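Local coordinates for putative permease protein, ABC transporter (Porphyromonas gingivalis, PDB 3IS6), which probably serves as the extracytoplasmic MacB-like core domain of an ABC-transporter permease thought to act in transport across the cell membrane, at residues P45-E50 and L200-R205; K67-D72 and R130-K135; T78-A83 and A157-P162; D148-S153 and F226-L231. All coordinates share one frame; numbering follows the deposited sequence.

Contact 1. Residues P45-E50 and L200-R205; sequences PAIQEE and LEMQKR
The side chain of M202, a selenomethionine, is the apolar centre of this contact between two helices of the MacB-like periplasmic core domain. Its CG lies anti to the backbone N (chi1 178°), so the chain runs straight out from helix 196-206 toward helix 43-50. A bend at chi3 (74°) then turns the methyl group aside. The selenium meets the CG1 methylene of I47: M202 SE lies 3.5 Å from I47 CG1, and the two side chains cross obliquely. A46 adds its methyl group, with CB 4.1 Å from M202 SE. M202 and I47 are buried, and this is the tight part of the contact. The other part is polar and lies nearer the surface. E50 stretches out beyond CG and meets R205 tip to tip, OE1 facing NH1 in a salt bridge. These two atoms are modelled too close together, so the exact geometry of the pair is uncertain. E201, one turn before R205 on the same helix, adds a second, long ion pair, with OE1 3.9 Å from R205 NH2. The segment axes stay 10.9 Å apart and cross at 120°, so long side chains bridge much of the gap. W174, from a loop, touches both A46 and M202. I47 also packs on V54 of strand 54-70, while Q203 of the other helix rests on strand 218-225.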
loop_
_atom_site.group_PDB
_atom_site.type_symbol
_atom_site.label_atom_id
_atom_site.label_comp_id
_atom_site.label_asym_id
_atom_site.label_seq_id
_atom_site.Cartn_x
_atom_site.Cartn_y
_atom_site.Cartn_z
ATOM N N PRO A 45 -8.142 6.371 14.827
ATOM C CA PRO A 45 -8.129 5.408 15.922
ATOM C C PRO A 45 -7.715 6.052 17.218
ATOM O O PRO A 45 -8.254 5.726 18.221
ATOM C CB PRO A 45 -7.100 4.389 15.482
ATOM C CG PRO A 45 -6.613 4.801 14.202
ATOM C CD PRO A 45 -7.448 5.854 13.652
ATOM N N ALA A 46 -6.768 6.958 17.170
ATOM C CA ALA A 46 -6.319 7.651 18.341
ATOM C C ALA A 46 -7.413 8.493 18.958
ATOM O O ALA A 46 -7.521 8.585 20.144
ATOM C CB ALA A 46 -5.151 8.447 18.041
ATOM N N ILE A 47 -8.239 9.108 18.144
ATOM C CA ILE A 47 -9.311 9.907 18.665
ATOM C C ILE A 47 -10.302 9.069 19.443
ATOM O O ILE A 47 -10.714 9.452 20.496
ATOM C CB ILE A 47 -10.012 10.680 17.558
ATOM C CG1 ILE A 47 -9.138 11.811 17.096
ATOM C CG2 ILE A 47 -11.272 11.244 18.029
ATOM C CD1 ILE A 47 -9.606 12.432 15.889
ATOM N N GLN A 48 -10.667 7.917 18.924
ATOM C CA GLN A 48 -11.605 7.084 19.635
ATOM C C GLN A 48 -11.078 6.628 20.974
ATOM O O GLN A 48 -11.794 6.583 21.931
ATOM C CB GLN A 48 -11.999 5.855 18.845
ATOM C CG GLN A 48 -13.194 5.197 19.430
ATOM C CD GLN A 48 -13.785 4.162 18.569
ATOM O OE1 GLN A 48 -13.946 4.338 17.400
ATOM N NE2 GLN A 48 -14.130 3.060 19.158
ATOM N N GLU A 49 -9.829 6.231 20.995
ATOM C CA GLU A 49 -9.187 5.817 22.216
ATOM C C GLU A 49 -8.978 6.927 23.222
ATOM O O GLU A 49 -9.162 6.713 24.378
ATOM C CB GLU A 49 -7.896 5.071 21.912
ATOM N N GLU A 50 -8.582 8.102 22.769
ATOM C CA GLU A 50 -8.124 9.152 23.647
ATOM C C GLU A 50 -9.005 10.359 23.923
ATOM O O GLU A 50 -8.752 11.073 24.853
ATOM C CB GLU A 50 -6.759 9.641 23.185
ATOM C CG GLU A 50 -5.737 8.566 23.174
ATOM C CD GLU A 50 -4.393 8.991 22.671
ATOM O OE1 GLU A 50 -4.132 10.182 22.589
ATOM O OE2 GLU A 50 -3.589 8.122 22.359
ATOM N N LEU A 200 -5.209 18.785 20.563
ATOM C CA LEU A 200 -3.844 19.235 20.616
ATOM C C LEU A 200 -2.979 18.368 21.502
ATOM O O LEU A 200 -1.852 18.123 21.199
ATOM C CB LEU A 200 -3.805 20.625 21.175
ATOM C CG LEU A 200 -2.941 21.660 20.521
ATOM C CD1 LEU A 200 -2.557 22.659 21.537
ATOM C CD2 LEU A 200 -1.765 21.138 19.813
ATOM N N GLU A 201 -3.526 17.956 22.625
ATOM C CA GLU A 201 -2.798 17.127 23.538
ATOM C C GLU A 201 -2.481 15.826 22.851
ATOM O O GLU A 201 -1.374 15.396 22.828
ATOM C CB GLU A 201 -3.654 16.841 24.755
ATOM C CG GLU A 201 -3.750 17.942 25.741
ATOM C CD GLU A 201 -4.667 17.575 26.897
ATOM O OE1 GLU A 201 -4.500 16.485 27.483
ATOM O OE2 GLU A 201 -5.593 18.349 27.192
HETATM N N MSE A 202 -3.469 15.256 22.209
HETATM C CA MSE A 202 -3.279 14.052 21.460
HETATM C C MSE A 202 -2.243 14.227 20.358
HETATM O O MSE A 202 -1.404 13.398 20.184
HETATM C CB MSE A 202 -4.616 13.664 20.856
HETATM C CG MSE A 202 -4.622 12.445 19.980
HETATM SE SE MSE A 202 -6.169 12.277 18.911
HETATM C CE MSE A 202 -5.800 13.603 17.654
ATOM N N GLN A 203 -2.275 15.332 19.641
ATOM C CA GLN A 203 -1.351 15.561 18.552
ATOM C C GLN A 203 0.082 15.587 19.027
ATOM O O GLN A 203 0.945 15.054 18.411
ATOM C CB GLN A 203 -1.679 16.875 17.880
ATOM C CG GLN A 203 -0.848 17.203 16.679
ATOM C CD GLN A 203 -1.078 18.614 16.131
ATOM O OE1 GLN A 203 -0.546 18.995 15.115
ATOM N NE2 GLN A 203 -1.884 19.366 16.814
ATOM N N LYS A 204 0.303 16.240 20.144
ATOM C CA LYS A 204 1.609 16.345 20.758
ATOM C C LYS A 204 2.178 14.995 21.203
ATOM O O LYS A 204 3.346 14.761 21.111
ATOM C CB LYS A 204 1.553 17.325 21.914
ATOM C CG LYS A 204 1.399 18.759 21.478
ATOM C CD LYS A 204 1.101 19.678 22.620
ATOM C CE LYS A 204 1.253 21.135 22.231
ATOM N NZ LYS A 204 1.129 22.001 23.430
ATOM N N ARG A 205 1.317 14.130 21.688
ATOM C CA ARG A 205 1.691 12.793 22.080
ATOM C C ARG A 205 2.187 11.956 20.931
ATOM O O ARG A 205 3.055 11.147 21.112
ATOM C CB ARG A 205 0.505 12.066 22.660
ATOM C CG ARG A 205 0.324 12.127 24.119
ATOM C CD ARG A 205 -0.943 11.409 24.476
ATOM N NE ARG A 205 -1.892 12.319 25.063
ATOM C CZ ARG A 205 -3.152 12.459 24.719
ATOM N NH1 ARG A 205 -3.706 11.748 23.777
ATOM N NH2 ARG A 205 -3.861 13.342 25.342
#

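Contact 2. Residues K67-D72 and R130-K135; sequences KMILED and RPAESK. With SO4 (sulfate ion), chain D.
R130 holds CG in the crowded position between the backbone N and the carbonyl carbon (chi1 74°), and a bend at chi3 (63°) swings its guanidinium toward D72. D72 has CG beside its own backbone N (chi1 -62°), which brings OD1 to the guanidinium edge. R130 NH1 donates to D72 OD1 at 2.5 Å in a salt bridge. OD1 lies in the guanidinium plane, but NH1 sits above the carboxylate plane. Backbone carbonyls of D137 and R138 hold NH2 and NE of the same group, which helps to fix its rotation. The backbones form the antiparallel pairing of strands 54-70 and 128-131 in the mixed sheet of the MacB-like core domain. I69 and R130 are a hydrogen-bonded pair: I69 N reaches R130 O at 2.9 Å, and R130 N returns to I69 O at 3.1 Å. From P131 to S134 the chain makes a type I beta turn. A132 N still bonds to K67 O at 3.0 Å, from above the carbonyl plane. I69 CG1 packs 3.8 Å from A132 CB. At the end of the turn, S134 OG donates to O3 of a sulfate ion at 2.6 Å, and the next residue, K135, gives its N to O1 at 2.7 Å. R241 of the second subunit also binds this ion, probably a crystallisation component.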
loop_
_atom_site.group_PDB
_atom_site.type_symbol
_atom_site.label_atom_id
_atom_site.label_comp_id
_atom_site.label_asym_id
_atom_site.label_seq_id
_atom_site.Cartn_x
_atom_site.Cartn_y
_atom_site.Cartn_z
ATOM N N LYS A 67 -10.614 -1.074 -13.113
ATOM C CA LYS A 67 -11.321 -2.133 -13.782
ATOM C C LYS A 67 -11.087 -3.477 -13.130
ATOM O O LYS A 67 -9.991 -3.805 -12.828
ATOM C CB LYS A 67 -10.927 -2.178 -15.229
ATOM C CG LYS A 67 -11.645 -1.206 -16.033
ATOM C CD LYS A 67 -10.963 -0.928 -17.286
ATOM C CE LYS A 67 -11.836 -0.057 -18.175
ATOM N NZ LYS A 67 -11.396 -0.105 -19.585
HETATM N N MSE A 68 -12.157 -4.206 -12.892
HETATM C CA MSE A 68 -12.143 -5.522 -12.286
HETATM C C MSE A 68 -12.752 -6.547 -13.240
HETATM O O MSE A 68 -13.713 -6.262 -13.861
HETATM C CB MSE A 68 -12.942 -5.541 -11.001
HETATM C CG MSE A 68 -12.505 -4.623 -9.927
HETATM SE SE MSE A 68 -10.820 -4.945 -9.167
HETATM C CE MSE A 68 -11.195 -6.342 -8.074
ATOM N N ILE A 69 -12.187 -7.730 -13.331
ATOM C CA ILE A 69 -12.712 -8.788 -14.085
ATOM C C ILE A 69 -13.402 -9.818 -13.165
ATOM O O ILE A 69 -12.808 -10.251 -12.222
ATOM C CB ILE A 69 -11.637 -9.461 -14.959
ATOM C CG1 ILE A 69 -11.010 -8.430 -15.898
ATOM C CG2 ILE A 69 -12.254 -10.624 -15.757
ATOM C CD1 ILE A 69 -9.853 -8.963 -16.723
ATOM N N LEU A 70 -14.612 -10.208 -13.491
ATOM C CA LEU A 70 -15.357 -11.137 -12.665
ATOM C C LEU A 70 -15.252 -12.536 -13.229
ATOM O O LEU A 70 -15.559 -12.741 -14.340
ATOM C CB LEU A 70 -16.808 -10.734 -12.625
ATOM C CG LEU A 70 -17.767 -11.599 -11.845
ATOM C CD1 LEU A 70 -17.469 -11.608 -10.406
ATOM C CD2 LEU A 70 -19.161 -11.194 -12.122
ATOM N N GLU A 71 -14.737 -13.468 -12.462
ATOM C CA GLU A 71 -14.693 -14.865 -12.870
ATOM C C GLU A 71 -14.055 -15.034 -14.243
ATOM O O GLU A 71 -14.523 -15.772 -15.048
ATOM C CB GLU A 71 -16.066 -15.511 -12.824
ATOM C CG GLU A 71 -16.636 -15.726 -11.427
ATOM C CD GLU A 71 -15.866 -16.729 -10.574
ATOM O OE1 GLU A 71 -15.184 -17.580 -11.113
ATOM O OE2 GLU A 71 -15.925 -16.672 -9.352
ATOM N N ASP A 72 -13.018 -14.271 -14.496
ATOM C CA ASP A 72 -12.213 -14.409 -15.666
ATOM C C ASP A 72 -12.934 -14.091 -16.952
ATOM O O ASP A 72 -12.471 -14.456 -17.967
ATOM C CB ASP A 72 -11.634 -15.816 -15.768
ATOM C CG ASP A 72 -10.730 -16.168 -14.610
ATOM O OD1 ASP A 72 -9.743 -15.503 -14.410
ATOM O OD2 ASP A 72 -10.994 -17.112 -13.892
ATOM N N ARG A 130 -10.779 -9.945 -9.839
ATOM C CA ARG A 130 -9.410 -9.484 -9.821
ATOM C C ARG A 130 -9.171 -8.292 -10.739
ATOM O O ARG A 130 -9.920 -8.041 -11.615
ATOM C CB ARG A 130 -8.450 -10.610 -10.083
ATOM C CG ARG A 130 -8.400 -11.056 -11.449
ATOM C CD ARG A 130 -7.316 -12.074 -11.622
ATOM N NE ARG A 130 -7.532 -13.269 -10.853
ATOM C CZ ARG A 130 -8.104 -14.342 -11.338
ATOM N NH1 ARG A 130 -8.521 -14.324 -12.570
ATOM N NH2 ARG A 130 -8.283 -15.416 -10.599
ATOM N N PRO A 131 -8.113 -7.560 -10.505
ATOM C CA PRO A 131 -7.867 -6.375 -11.294
ATOM C C PRO A 131 -7.681 -6.797 -12.709
ATOM O O PRO A 131 -7.134 -7.811 -12.977
ATOM C CB PRO A 131 -6.566 -5.846 -10.719
ATOM C CG PRO A 131 -6.479 -6.399 -9.447
ATOM C CD PRO A 131 -7.074 -7.724 -9.497
ATOM N N ALA A 132 -8.131 -5.978 -13.615
ATOM C CA ALA A 132 -8.184 -6.373 -14.984
ATOM C C ALA A 132 -6.823 -6.740 -15.537
ATOM O O ALA A 132 -6.732 -7.571 -16.363
ATOM C CB ALA A 132 -8.817 -5.324 -15.803
ATOM N N GLU A 133 -5.777 -6.105 -15.094
ATOM C CA GLU A 133 -4.494 -6.334 -15.721
ATOM C C GLU A 133 -3.610 -7.354 -15.018
ATOM O O GLU A 133 -2.530 -7.623 -15.460
ATOM C CB GLU A 133 -3.753 -5.019 -15.924
ATOM N N SER A 134 -4.118 -7.925 -13.948
ATOM C CA SER A 134 -3.423 -8.930 -13.190
ATOM C C SER A 134 -3.138 -10.208 -13.963
ATOM O O SER A 134 -3.951 -10.686 -14.675
ATOM C CB SER A 134 -4.222 -9.265 -11.968
ATOM O OG SER A 134 -3.573 -10.219 -11.228
ATOM N N LYS A 135 -1.949 -10.741 -13.806
ATOM C CA LYS A 135 -1.550 -11.962 -14.463
ATOM C C LYS A 135 -1.523 -13.117 -13.494
ATOM O O LYS A 135 -0.898 -14.085 -13.745
ATOM C CB LYS A 135 -0.187 -11.838 -15.137
ATOM C CG LYS A 135 -0.005 -10.701 -16.058
ATOM C CD LYS A 135 -0.957 -10.748 -17.159
ATOM C CE LYS A 135 -0.323 -10.396 -18.450
ATOM N NZ LYS A 135 -1.146 -10.807 -19.600
HETATM S S SO4 D . 0.123 -9.358 -11.131
HETATM O O1 SO4 D . 0.276 -10.056 -12.376
HETATM O O2 SO4 D . 0.145 -7.921 -11.387
HETATM O O3 SO4 D . -1.137 -9.686 -10.455
HETATM O O4 SO4 D . 1.221 -9.657 -10.223
#

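Contact 3. Residues T78-A83 and A157-P162; sequences TKTLLA and ADMLLP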
loop_
_atom_site.group_PDB
_atom_site.type_symbol
_atom_site.label_atom_id
_atom_site.label_comp_id
_atom_site.label_asym_id
_atom_site.label_seq_id
_atom_site.Cartn_x
_atom_site.Cartn_y
_atom_site.Cartn_z
ATOM N N THR A 78 -15.202 -0.138 -11.444
ATOM C CA THR A 78 -15.674 -0.072 -10.096
ATOM C C THR A 78 -14.975 1.009 -9.293
ATOM O O THR A 78 -13.800 1.180 -9.409
ATOM C CB THR A 78 -15.522 -1.434 -9.389
ATOM O OG1 THR A 78 -14.276 -1.486 -8.741
ATOM C CG2 THR A 78 -15.551 -2.553 -10.358
ATOM N N LYS A 79 -15.717 1.706 -8.465
ATOM C CA LYS A 79 -15.152 2.696 -7.579
ATOM C C LYS A 79 -14.955 2.106 -6.210
ATOM O O LYS A 79 -15.885 1.721 -5.565
ATOM C CB LYS A 79 -16.061 3.902 -7.473
ATOM C CG LYS A 79 -15.428 5.039 -6.775
ATOM C CD LYS A 79 -16.415 6.026 -6.309
ATOM C CE LYS A 79 -15.915 7.388 -6.367
ATOM N NZ LYS A 79 -16.735 8.151 -7.284
ATOM N N THR A 80 -13.719 2.068 -5.785
ATOM C CA THR A 80 -13.315 1.331 -4.627
ATOM C C THR A 80 -12.899 2.202 -3.446
ATOM O O THR A 80 -12.084 3.062 -3.561
ATOM C CB THR A 80 -12.163 0.400 -4.992
ATOM O OG1 THR A 80 -12.589 -0.529 -5.966
ATOM C CG2 THR A 80 -11.695 -0.316 -3.832
ATOM N N LEU A 81 -13.477 1.925 -2.311
ATOM C CA LEU A 81 -13.210 2.623 -1.104
ATOM C C LEU A 81 -12.723 1.657 -0.020
ATOM O O LEU A 81 -13.271 0.619 0.165
ATOM C CB LEU A 81 -14.457 3.344 -0.644
ATOM C CG LEU A 81 -14.444 4.177 0.626
ATOM C CD1 LEU A 81 -13.649 5.401 0.445
ATOM C CD2 LEU A 81 -15.803 4.533 1.012
ATOM N N LEU A 82 -11.703 2.051 0.699
ATOM C CA LEU A 82 -11.165 1.252 1.755
ATOM C C LEU A 82 -11.721 1.708 3.100
ATOM O O LEU A 82 -11.663 2.852 3.414
ATOM C CB LEU A 82 -9.661 1.355 1.741
ATOM C CG LEU A 82 -8.867 0.428 0.828
ATOM C CD1 LEU A 82 -9.336 0.498 -0.517
ATOM C CD2 LEU A 82 -7.428 0.724 0.879
ATOM N N ALA A 83 -12.288 0.784 3.846
ATOM C CA ALA A 83 -13.016 1.076 5.059
ATOM C C ALA A 83 -12.869 0.050 6.183
ATOM O O ALA A 83 -12.405 -1.019 5.978
ATOM C CB ALA A 83 -14.420 1.277 4.761
ATOM N N ALA A 157 -19.049 4.608 -3.133
ATOM C CA ALA A 157 -18.333 3.370 -3.368
ATOM C C ALA A 157 -19.201 2.310 -4.047
ATOM O O ALA A 157 -20.273 2.058 -3.613
ATOM C CB ALA A 157 -17.818 2.857 -2.096
ATOM N N ASP A 158 -18.739 1.752 -5.139
ATOM C CA ASP A 158 -19.165 0.477 -5.672
ATOM C C ASP A 158 -18.672 -0.764 -4.922
ATOM O O ASP A 158 -19.348 -1.733 -4.841
ATOM C CB ASP A 158 -18.843 0.376 -7.152
ATOM C CG ASP A 158 -19.312 1.588 -7.933
ATOM O OD1 ASP A 158 -20.363 2.130 -7.601
ATOM O OD2 ASP A 158 -18.607 2.026 -8.853
HETATM N N MSE A 159 -17.444 -0.717 -4.454
HETATM C CA MSE A 159 -16.808 -1.819 -3.766
HETATM C C MSE A 159 -16.113 -1.337 -2.511
HETATM O O MSE A 159 -15.487 -0.335 -2.522
HETATM C CB MSE A 159 -15.804 -2.498 -4.702
HETATM C CG MSE A 159 -14.879 -3.550 -4.098
HETATM SE SE MSE A 159 -13.926 -4.662 -5.434
HETATM C CE MSE A 159 -12.586 -3.465 -5.850
ATOM N N LEU A 160 -16.201 -2.105 -1.454
ATOM C CA LEU A 160 -15.535 -1.795 -0.224
ATOM C C LEU A 160 -14.505 -2.862 0.109
ATOM O O LEU A 160 -14.793 -4.010 0.045
ATOM C CB LEU A 160 -16.529 -1.681 0.913
ATOM C CG LEU A 160 -17.570 -0.573 0.924
ATOM C CD1 LEU A 160 -18.639 -0.784 1.928
ATOM C CD2 LEU A 160 -16.928 0.736 1.093
ATOM N N LEU A 161 -13.312 -2.438 0.478
ATOM C CA LEU A 161 -12.232 -3.313 0.858
ATOM C C LEU A 161 -11.734 -2.914 2.222
ATOM O O LEU A 161 -11.861 -1.811 2.592
ATOM C CB LEU A 161 -11.096 -3.198 -0.121
ATOM C CG LEU A 161 -11.224 -3.859 -1.470
ATOM C CD1 LEU A 161 -10.150 -3.437 -2.375
ATOM C CD2 LEU A 161 -11.225 -5.313 -1.339
ATOM N N PRO A 162 -11.148 -3.818 2.969
ATOM C CA PRO A 162 -10.671 -3.441 4.280
ATOM C C PRO A 162 -9.523 -2.457 4.231
ATOM O O PRO A 162 -8.662 -2.538 3.408
ATOM C CB PRO A 162 -10.232 -4.763 4.882
ATOM C CG PRO A 162 -10.802 -5.736 4.103
ATOM C CD PRO A 162 -10.924 -5.232 2.740
#
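T78 opens the segment, its OG1 3.9 Å from the CE methyl of M159, a selenomethionine. At K79 the backbone N donates to D158 OD2 at 2.9 Å, meeting it from above the carboxylate plane. D158 has CG beside its own backbone N (chi1 -50°), which turns the carboxylate back to the neighbouring strand. K79 O accepts from M159 N at 3.1 Å and, weakly, from D158 N. The amine of K79 turns to Q156 instead. T80 lies alongside M159, both pointing to the same face of the sheet. The M159 chain is extended to SE and then bends at chi3 (80°), bringing CE close to T80 OG1. This is the parallel ladder between strands 74-83 and 159-162, within the mixed sheet of the MacB-like core domain. Strand 54-70 lies on the other side of strand 74-83, and strand 109-113 pairs with strand 159-162. L81 continues the ladder: its N bonds to M159 O at 3.0 Å, nearly along the C=O axis, and its O accepts from L161 N. On the face opposite T80, L81 CB rests 3.7 Å from A157 CB, and L81 CD2 lies 4.0 Å from L160 CD2. L82 returns to the face of T80, with CD1 4.1 Å from L161 CB. At the end A83 N donates to L161 O at 2.9 Å, again nearly along the C=O axis.

Contact 4. Residues D148-S153 and F226-L231; sequences DLPHNS and FNRLRL
Two loops of the MacB-like core fold meet here, one between strands 140-146 and 159-162, the other leading from strand 218-225 to helix 236-241. The backbones share a single bridge rather than a continuous ladder. Its direct hydrogen bond runs from R230 N to N152 O at 3.2 Å. It is nearly straight at N-H, but the donor stands well above the carbonyl plane. S153 CA adds a C-H...O contact of 3.3 Å to R228 O. Within 226-231, N227 OD1 accepts from L229 N, an Asx turn. Packing centres on R228, whose chain is extended from CG to NE. P150 CB covers one face of the guanidinium, off centre and 3.8 Å from R228 NH2. S153 OG lies 3.7 Å from R228 CD, alongside the aliphatic stem. Elsewhere R228 NH1 is held by the carbonyl of R6, and F8 makes a cation-pi contact with the group. Two waters finish the join. One donates to H151 O and accepts from R228 NH2, both at 2.8 Å. The second donates to N152 O at 2.7 Å and lies in the guanidinium plane, where it accepts from R228 NE at 3.0 Å.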
loop_
_atom_site.group_PDB
_atom_site.type_symbol
_atom_site.label_atom_id
_atom_site.label_comp_id
_atom_site.label_asym_id
_atom_site.label_seq_id
_atom_site.Cartn_x
_atom_site.Cartn_y
_atom_site.Cartn_z
ATOM N N ASP A 148 -27.202 0.231 -1.614
ATOM C CA ASP A 148 -26.484 1.322 -2.213
ATOM C C ASP A 148 -26.447 2.465 -1.227
ATOM O O ASP A 148 -27.379 2.733 -0.543
ATOM C CB ASP A 148 -27.157 1.812 -3.470
ATOM C CG ASP A 148 -27.106 0.843 -4.593
ATOM O OD1 ASP A 148 -26.229 -0.003 -4.670
ATOM O OD2 ASP A 148 -27.969 0.942 -5.435
ATOM N N LEU A 149 -25.317 3.125 -1.169
ATOM C CA LEU A 149 -25.159 4.268 -0.337
ATOM C C LEU A 149 -26.014 5.406 -0.898
ATOM O O LEU A 149 -26.303 5.442 -2.044
ATOM C CB LEU A 149 -23.711 4.675 -0.279
ATOM C CG LEU A 149 -22.759 3.733 0.418
ATOM C CD1 LEU A 149 -21.375 4.041 0.088
ATOM C CD2 LEU A 149 -22.944 3.779 1.866
ATOM N N PRO A 150 -26.395 6.336 -0.065
ATOM C CA PRO A 150 -27.261 7.406 -0.519
ATOM C C PRO A 150 -26.624 8.208 -1.651
ATOM O O PRO A 150 -25.467 8.435 -1.639
ATOM C CB PRO A 150 -27.384 8.266 0.716
ATOM C CG PRO A 150 -27.202 7.373 1.799
ATOM C CD PRO A 150 -26.290 6.315 1.386
ATOM N N HIS A 151 -27.433 8.610 -2.613
ATOM C CA HIS A 151 -27.027 9.426 -3.742
ATOM C C HIS A 151 -26.774 10.884 -3.364
ATOM O O HIS A 151 -27.109 11.310 -2.303
ATOM C CB HIS A 151 -28.055 9.331 -4.861
ATOM N N ASN A 152 -26.146 11.626 -4.255
ATOM C CA ASN A 152 -25.868 13.015 -4.038
ATOM C C ASN A 152 -25.133 13.213 -2.730
ATOM O O ASN A 152 -25.387 14.117 -2.010
ATOM C CB ASN A 152 -27.124 13.858 -4.106
ATOM C CG ASN A 152 -27.707 13.915 -5.465
ATOM O OD1 ASN A 152 -28.869 13.806 -5.625
ATOM N ND2 ASN A 152 -26.905 14.071 -6.428
ATOM N N SER A 153 -24.210 12.320 -2.465
ATOM C CA SER A 153 -23.453 12.317 -1.248
ATOM C C SER A 153 -21.963 12.161 -1.514
ATOM O O SER A 153 -21.579 11.532 -2.439
ATOM C CB SER A 153 -23.984 11.213 -0.344
ATOM O OG SER A 153 -23.115 10.916 0.680
ATOM N N PHE A 226 -20.325 17.245 9.787
ATOM C CA PHE A 226 -20.220 16.659 8.476
ATOM C C PHE A 226 -21.455 16.929 7.676
ATOM O O PHE A 226 -22.496 16.519 8.046
ATOM C CB PHE A 226 -19.993 15.156 8.613
ATOM C CG PHE A 226 -20.027 14.401 7.329
ATOM C CD1 PHE A 226 -19.214 14.732 6.291
ATOM C CD2 PHE A 226 -20.863 13.332 7.176
ATOM C CE1 PHE A 226 -19.269 14.026 5.120
ATOM C CE2 PHE A 226 -20.908 12.640 6.033
ATOM C CZ PHE A 226 -20.117 12.978 5.004
ATOM N N ASN A 227 -21.297 17.618 6.564
ATOM C CA ASN A 227 -22.348 17.791 5.587
ATOM C C ASN A 227 -22.022 16.980 4.342
ATOM O O ASN A 227 -21.131 17.273 3.651
ATOM C CB ASN A 227 -22.488 19.264 5.227
ATOM C CG ASN A 227 -23.600 19.534 4.255
ATOM O OD1 ASN A 227 -24.042 18.671 3.553
ATOM N ND2 ASN A 227 -24.051 20.756 4.223
ATOM N N ARG A 228 -22.803 15.953 4.113
ATOM C CA ARG A 228 -22.574 14.987 3.068
ATOM C C ARG A 228 -22.831 15.459 1.653
ATOM O O ARG A 228 -22.455 14.822 0.736
ATOM C CB ARG A 228 -23.346 13.703 3.343
ATOM C CG ARG A 228 -24.710 13.652 2.788
ATOM C CD ARG A 228 -25.454 12.415 3.175
ATOM N NE ARG A 228 -26.735 12.278 2.523
ATOM C CZ ARG A 228 -27.692 11.444 2.892
ATOM N NH1 ARG A 228 -27.534 10.647 3.914
ATOM N NH2 ARG A 228 -28.806 11.395 2.217
ATOM N N LEU A 229 -23.534 16.553 1.491
ATOM C CA LEU A 229 -24.093 16.854 0.199
ATOM C C LEU A 229 -23.024 17.058 -0.835
ATOM O O LEU A 229 -22.151 17.833 -0.669
ATOM C CB LEU A 229 -24.954 18.101 0.307
ATOM C CG LEU A 229 -25.576 18.627 -0.965
ATOM C CD1 LEU A 229 -26.543 17.706 -1.526
ATOM C CD2 LEU A 229 -26.167 19.955 -0.738
ATOM N N ARG A 230 -23.114 16.296 -1.895
ATOM C CA ARG A 230 -22.330 16.493 -3.084
ATOM C C ARG A 230 -23.179 16.074 -4.269
ATOM O O ARG A 230 -23.306 14.941 -4.544
ATOM C CB ARG A 230 -21.032 15.720 -3.042
ATOM C CG ARG A 230 -20.051 16.159 -4.079
ATOM C CD ARG A 230 -18.849 15.295 -4.198
ATOM N NE ARG A 230 -17.944 15.518 -3.095
ATOM C CZ ARG A 230 -16.977 14.698 -2.735
ATOM N NH1 ARG A 230 -16.770 13.572 -3.389
ATOM N NH2 ARG A 230 -16.231 15.018 -1.710
ATOM N N LEU A 231 -23.792 17.034 -4.929
ATOM C CA LEU A 231 -24.713 16.770 -5.999
ATOM C C LEU A 231 -24.057 16.208 -7.233
ATOM O O LEU A 231 -23.028 16.640 -7.607
ATOM C CB LEU A 231 -25.447 18.040 -6.358
ATOM C CG LEU A 231 -26.316 18.668 -5.290
ATOM C CD1 LEU A 231 -26.464 20.078 -5.561
ATOM C CD2 LEU A 231 -27.627 17.994 -5.231
HETATM O O HOH W 1 -29.120 12.023 -0.494
HETATM O O HOH W 2 -26.983 14.094 0.188
#

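From the N terminus, helix 43-50 opens contact 1, which closes only at helix 196-206. Contacts 2 and 3 both lie within that long loop. Residues 67-72 open contact 2 and 78-83 open contact 3. Contact 2 closes at 130-135, before contact 3 closes at 157-162, so these two cross. Contact 4 opens at 148-153, inside the loop of contact 3, and closes at 226-231, so it crosses contacts 1 and 3 but follows contact 2. Contacts 2 and 3 share one sheet and touch through M68 with T78 and M159. Contact 4 reaches contact 3 through L149 and A157. Contact 1 joins two helices about 40 Å from contact 2, centre to centre.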